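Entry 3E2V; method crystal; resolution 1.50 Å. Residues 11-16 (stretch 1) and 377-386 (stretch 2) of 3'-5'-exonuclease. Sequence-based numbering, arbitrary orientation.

Stretch 1 (11-16) PLKYYD
Stretch 2 377-386: LATLIDTTWK

Residues 11-16 run extended (phi/psi -79/142 at L12, -141/128 at K13), with strand geometry at 14-16 (-117/149 at Y14, -133/101 at Y15, -80/110 at D16); 377-386 is regular helix, phi near -60° and psi between -35° and -51°, continuing beyond K386. Its i to i+4 ladder includes I381 N to L377 O at 2.9 Å and W385 N to I381 O at 2.8 Å. Strand and helix axes approach to 7.9 Å, their N-to-C directions 53° apart. L12 CA lies 6.7 Å from I381 CA, and Y14 CA 6.0 Å from W385 CA, so two residues of extended chain span one helical turn.

No direct hydrogen bond joins the stretches; they bury 437 Å² between them, both sides summed, and one water links them. I381 (chi1 m, chi2 t) points toward the extended chain. I381 CD1 meets L12 CD2 (L12 m, t) at 3.7 Å and Y14 CE1 at 3.6 Å, an apolar cluster, while I381 CG2 lies 3.4 Å from K13 O. Y14 (chi1 m, chi2 -74°) directs its CA-to-CB bond away from the helix, yet its ring returns to reach I381, with Y14 OH 3.4 Å from I381 CD1.

W385 (chi1 t, chi2 -105°) contributes the largest covered area. K13 (m, t, t, t) sets CB over one face of the W385 indole, 3.7 Å from the six-membered-ring centroid and 18° off the normal, a CH-pi contact. Y14 O faces the weakly positive C-H rim of the indole, 3.6 Å from W385 CZ3. Y15 (chi1 t, chi2 141°) places CB 3.8 Å from W385 CZ3; the two six-membered rings lie obliquely, centroids 5.9 Å apart and planes at 48°.

Water 1 donates to K13 O at 2.8 Å and to T384 OG1 (chi1 p) at 2.9 Å, giving the K13 carbonyl a polar partner beside the apolar contacts.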

ATOM      1  N   PRO A  11     -15.651  19.450   8.537  1.00 30.44           N
ATOM      2  CA  PRO A  11     -14.218  19.476   8.242  1.00 29.35           C
ATOM      3  C   PRO A  11     -13.740  18.112   7.755  1.00 27.87           C
ATOM      4  O   PRO A  11     -13.569  17.175   8.545  1.00 28.72           O
ATOM      5  CB  PRO A  11     -13.579  19.802   9.599  1.00 30.07           C
ATOM      6  CG  PRO A  11     -14.706  19.761  10.618  1.00 31.16           C
ATOM      7  CD  PRO A  11     -15.896  19.145   9.952  1.00 30.70           C
ATOM      8  N   LEU A  12     -13.532  18.014   6.449  1.00 25.35           N
ATOM      9  CA  LEU A  12     -13.135  16.754   5.831  1.00 23.03           C
ATOM     10  C   LEU A  12     -11.646  16.508   6.041  1.00 21.13           C
ATOM     11  O   LEU A  12     -10.835  17.440   6.026  1.00 20.78           O
ATOM     12  CB  LEU A  12     -13.484  16.771   4.346  1.00 23.15           C
ATOM     13  CG  LEU A  12     -14.940  17.112   3.986  1.00 23.41           C
ATOM     14  CD1 LEU A  12     -15.112  17.137   2.485  1.00 25.21           C
ATOM     15  CD2 LEU A  12     -15.939  16.127   4.601  1.00 24.85           C
ATOM     16  N   LYS A  13     -11.302  15.238   6.266  1.00 18.71           N
ATOM     17  CA  LYS A  13      -9.910  14.810   6.444  1.00 18.07           C
ATOM     18  C   LYS A  13      -9.713  13.472   5.751  1.00 16.44           C
ATOM     19  O   LYS A  13     -10.461  12.530   5.994  1.00 16.01           O
ATOM     20  CB  LYS A  13      -9.549  14.677   7.930  1.00 17.80           C
ATOM     21  CG  LYS A  13      -9.756  15.940   8.771  1.00 19.17           C
ATOM     22  CD  LYS A  13      -9.458  15.633  10.230  1.00 20.91           C
ATOM     23  CE  LYS A  13     -10.059  16.686  11.169  1.00 25.65           C
ATOM     24  NZ  LYS A  13      -9.958  16.254  12.597  1.00 29.82           N
ATOM     25  N   TYR A  14      -8.695  13.389   4.891  1.00 15.02           N
ATOM     26  CA  TYR A  14      -8.354  12.121   4.206  1.00 13.75           C
ATOM     27  C   TYR A  14      -6.968  11.631   4.592  1.00 13.68           C
ATOM     28  O   TYR A  14      -6.064  12.423   4.863  1.00 13.88           O
ATOM     29  CB  TYR A  14      -8.396  12.291   2.681  1.00 14.16           C
ATOM     30  CG  TYR A  14      -9.682  12.853   2.127  1.00 13.83           C
ATOM     31  CD1 TYR A  14     -10.842  12.063   2.065  1.00 13.31           C
ATOM     32  CD2 TYR A  14      -9.732  14.143   1.612  1.00 14.77           C
ATOM     33  CE1 TYR A  14     -12.025  12.573   1.550  1.00 14.71           C
ATOM     34  CE2 TYR A  14     -10.926  14.672   1.077  1.00 15.11           C
ATOM     35  CZ  TYR A  14     -12.064  13.885   1.062  1.00 15.27           C
ATOM     36  OH  TYR A  14     -13.227  14.395   0.523  1.00 16.35           O
ATOM     37  N   TYR A  15      -6.814  10.306   4.583  1.00 13.34           N
ATOM     38  CA  TYR A  15      -5.569   9.651   4.936  1.00 12.86           C
ATOM     39  C   TYR A  15      -5.324   8.622   3.844  1.00 12.45           C
ATOM     40  O   TYR A  15      -5.949   7.545   3.832  1.00 13.21           O
ATOM     41  CB  TYR A  15      -5.733   8.977   6.294  1.00 14.28           C
ATOM     42  CG  TYR A  15      -4.486   8.579   7.035  1.00 15.28           C
ATOM     43  CD1 TYR A  15      -4.451   8.742   8.417  1.00 16.37           C
ATOM     44  CD2 TYR A  15      -3.382   7.985   6.405  1.00 15.22           C
ATOM     45  CE1 TYR A  15      -3.361   8.364   9.153  1.00 17.72           C
ATOM     46  CE2 TYR A  15      -2.239   7.611   7.157  1.00 15.36           C
ATOM     47  CZ  TYR A  15      -2.274   7.806   8.544  1.00 16.02           C
ATOM     48  OH  TYR A  15      -1.219   7.473   9.362  1.00 18.79           O
ATOM     49  N   ASP A  16      -4.437   8.966   2.902  1.00 12.47           N
ATOM     50  CA  ASP A  16      -4.189   8.090   1.750  1.00 12.57           C
ATOM     51  C   ASP A  16      -3.243   6.983   2.176  1.00 12.55           C
ATOM     52  O   ASP A  16      -2.070   7.248   2.439  1.00 13.58           O
ATOM     53  CB  ASP A  16      -3.584   8.909   0.602  1.00 12.50           C
ATOM     54  CG  ASP A  16      -3.469   8.135  -0.708  1.00 13.42           C
ATOM     55  OD1 ASP A  16      -3.603   6.882  -0.729  1.00 11.67           O
ATOM     56  OD2 ASP A  16      -3.230   8.813  -1.742  1.00 13.16           O
ATOM     57  N   LEU A 377     -21.726  11.198   2.654  1.00 19.95           N
ATOM     58  CA  LEU A 377     -20.301  11.453   2.371  1.00 19.48           C
ATOM     59  C   LEU A 377     -19.482  11.840   3.616  1.00 19.24           C
ATOM     60  O   LEU A 377     -18.430  11.256   3.888  1.00 19.11           O
ATOM     61  CB  LEU A 377     -20.145  12.509   1.265  1.00 19.10           C
ATOM     62  CG  LEU A 377     -18.729  12.856   0.821  1.00 19.76           C
ATOM     63  CD1 LEU A 377     -18.012  11.620   0.256  1.00 21.14           C
ATOM     64  CD2 LEU A 377     -18.765  13.953  -0.234  1.00 21.21           C
ATOM     65  N   ALA A 378     -19.955  12.825   4.373  1.00 18.80           N
ATOM     66  CA  ALA A 378     -19.225  13.282   5.550  1.00 18.84           C
ATOM     67  C   ALA A 378     -19.118  12.149   6.581  1.00 19.16           C
ATOM     68  O   ALA A 378     -18.083  12.007   7.254  1.00 18.66           O
ATOM     69  CB  ALA A 378     -19.903  14.533   6.156  1.00 19.71           C
ATOM     70  N   THR A 379     -20.169  11.336   6.660  1.00 18.60           N
ATOM     71  CA  THR A 379     -20.204  10.178   7.571  1.00 18.93           C
ATOM     72  C   THR A 379     -19.106   9.175   7.217  1.00 17.91           C
ATOM     73  O   THR A 379     -18.349   8.706   8.093  1.00 16.84           O
ATOM     74  CB  THR A 379     -21.587   9.477   7.523  1.00 19.59           C
ATOM     75  OG1 THR A 379     -22.598  10.417   7.915  1.00 22.28           O
ATOM     76  CG2 THR A 379     -21.629   8.262   8.445  1.00 21.36           C
ATOM     77  N   LEU A 380     -19.036   8.850   5.930  1.00 16.96           N
ATOM     78  CA  LEU A 380     -18.028   7.925   5.436  1.00 16.04           C
ATOM     79  C   LEU A 380     -16.620   8.463   5.678  1.00 15.89           C
ATOM     80  O   LEU A 380     -15.748   7.748   6.165  1.00 15.47           O
ATOM     81  CB  LEU A 380     -18.226   7.684   3.944  1.00 15.94           C
ATOM     82  CG  LEU A 380     -17.099   6.825   3.370  1.00 17.03           C
ATOM     83  CD1 LEU A 380     -17.312   5.376   3.828  1.00 17.74           C
ATOM     84  CD2 LEU A 380     -17.075   6.940   1.859  1.00 19.18           C
ATOM     85  N   ILE A 381     -16.396   9.724   5.337  1.00 14.74           N
ATOM     86  CA  ILE A 381     -15.089  10.354   5.515  1.00 15.35           C
ATOM     87  C   ILE A 381     -14.630  10.316   6.975  1.00 15.35           C
ATOM     88  O   ILE A 381     -13.490   9.962   7.275  1.00 15.78           O
ATOM     89  CB  ILE A 381     -15.055  11.775   4.900  1.00 15.95           C
ATOM     90  CG1 ILE A 381     -15.160  11.663   3.368  1.00 16.62           C
ATOM     91  CG2 ILE A 381     -13.792  12.501   5.310  1.00 16.85           C
ATOM     92  CD1 ILE A 381     -15.445  12.996   2.693  1.00 17.23           C
ATOM     93  N   ASP A 382     -15.545  10.662   7.885  1.00 15.32           N
ATOM     94  CA  ASP A 382     -15.284  10.600   9.307  1.00 14.52           C
ATOM     95  C   ASP A 382     -14.940   9.184   9.795  1.00 14.23           C
ATOM     96  O   ASP A 382     -13.937   9.000  10.505  1.00 14.59           O
ATOM     97  CB  ASP A 382     -16.489  11.157  10.071  1.00 14.13           C
ATOM     98  CG  ASP A 382     -16.322  11.045  11.580  1.00 14.78           C
ATOM     99  OD1 ASP A 382     -15.594  11.881  12.158  1.00 18.48           O
ATOM    100  OD2 ASP A 382     -16.892  10.102  12.193  1.00 15.88           O
ATOM    101  N   THR A 383     -15.748   8.196   9.427  1.00 14.37           N
ATOM    102  CA  THR A 383     -15.437   6.817   9.858  1.00 14.33           C
ATOM    103  C   THR A 383     -14.082   6.364   9.312  1.00 13.86           C
ATOM    104  O   THR A 383     -13.259   5.845  10.067  1.00 14.22           O
ATOM    105  CB  THR A 383     -16.542   5.833   9.441  1.00 14.96           C
ATOM    106  OG1 THR A 383     -17.735   6.098  10.192  1.00 14.90           O
ATOM    107  CG2 THR A 383     -16.146   4.380   9.676  1.00 14.75           C
ATOM    108  N   THR A 384     -13.836   6.574   8.019  1.00 13.60           N
ATOM    109  CA  THR A 384     -12.552   6.142   7.429  1.00 13.94           C
ATOM    110  C   THR A 384     -11.349   6.883   8.005  1.00 13.96           C
ATOM    111  O   THR A 384     -10.274   6.298   8.221  1.00 14.19           O
ATOM    112  CB  THR A 384     -12.587   6.249   5.891  1.00 14.26           C
ATOM    113  OG1 THR A 384     -12.941   7.583   5.490  1.00 18.15           O
ATOM    114  CG2 THR A 384     -13.603   5.280   5.327  1.00 14.34           C
ATOM    115  N   TRP A 385     -11.513   8.176   8.265  1.00 13.74           N
ATOM    116  CA  TRP A 385     -10.421   8.934   8.881  1.00 14.71           C
ATOM    117  C   TRP A 385     -10.029   8.352  10.250  1.00 15.15           C
ATOM    118  O   TRP A 385      -8.845   8.118  10.541  1.00 15.50           O
ATOM    119  CB  TRP A 385     -10.836  10.398   9.050  1.00 15.33           C
ATOM    120  CG  TRP A 385      -9.900  11.176   9.898  1.00 15.87           C
ATOM    121  CD1 TRP A 385     -10.117  11.580  11.184  1.00 16.92           C
ATOM    122  CD2 TRP A 385      -8.582  11.629   9.552  1.00 15.32           C
ATOM    123  NE1 TRP A 385      -9.033  12.273  11.661  1.00 18.43           N
ATOM    124  CE2 TRP A 385      -8.066  12.318  10.687  1.00 16.15           C
ATOM    125  CE3 TRP A 385      -7.791  11.531   8.393  1.00 16.05           C
ATOM    126  CZ2 TRP A 385      -6.795  12.904  10.699  1.00 16.92           C
ATOM    127  CZ3 TRP A 385      -6.520  12.095   8.408  1.00 16.84           C
ATOM    128  CH2 TRP A 385      -6.035  12.785   9.560  1.00 16.84           C
ATOM    129  N   LYS A 386     -11.033   8.141  11.094  1.00 15.42           N
ATOM    130  CA  LYS A 386     -10.774   7.693  12.459  1.00 16.01           C
ATOM    131  C   LYS A 386     -10.205   6.288  12.456  1.00 15.42           C
ATOM    132  O   LYS A 386      -9.296   5.984  13.228  1.00 16.40           O
ATOM    133  CB  LYS A 386     -12.050   7.754  13.300  1.00 16.93           C
ATOM    134  CG  LYS A 386     -12.421   9.183  13.582  1.00 18.83           C
ATOM    135  CD  LYS A 386     -13.538   9.292  14.541  1.00 23.40           C
ATOM    136  CE  LYS A 386     -13.624  10.730  15.048  1.00 24.94           C
ATOM    137  NZ  LYS A 386     -14.686  10.775  16.078  1.00 26.97           N
TER
HETATM  138  O   HOH W   1     -11.329   9.967   5.183  1.00 18.45           O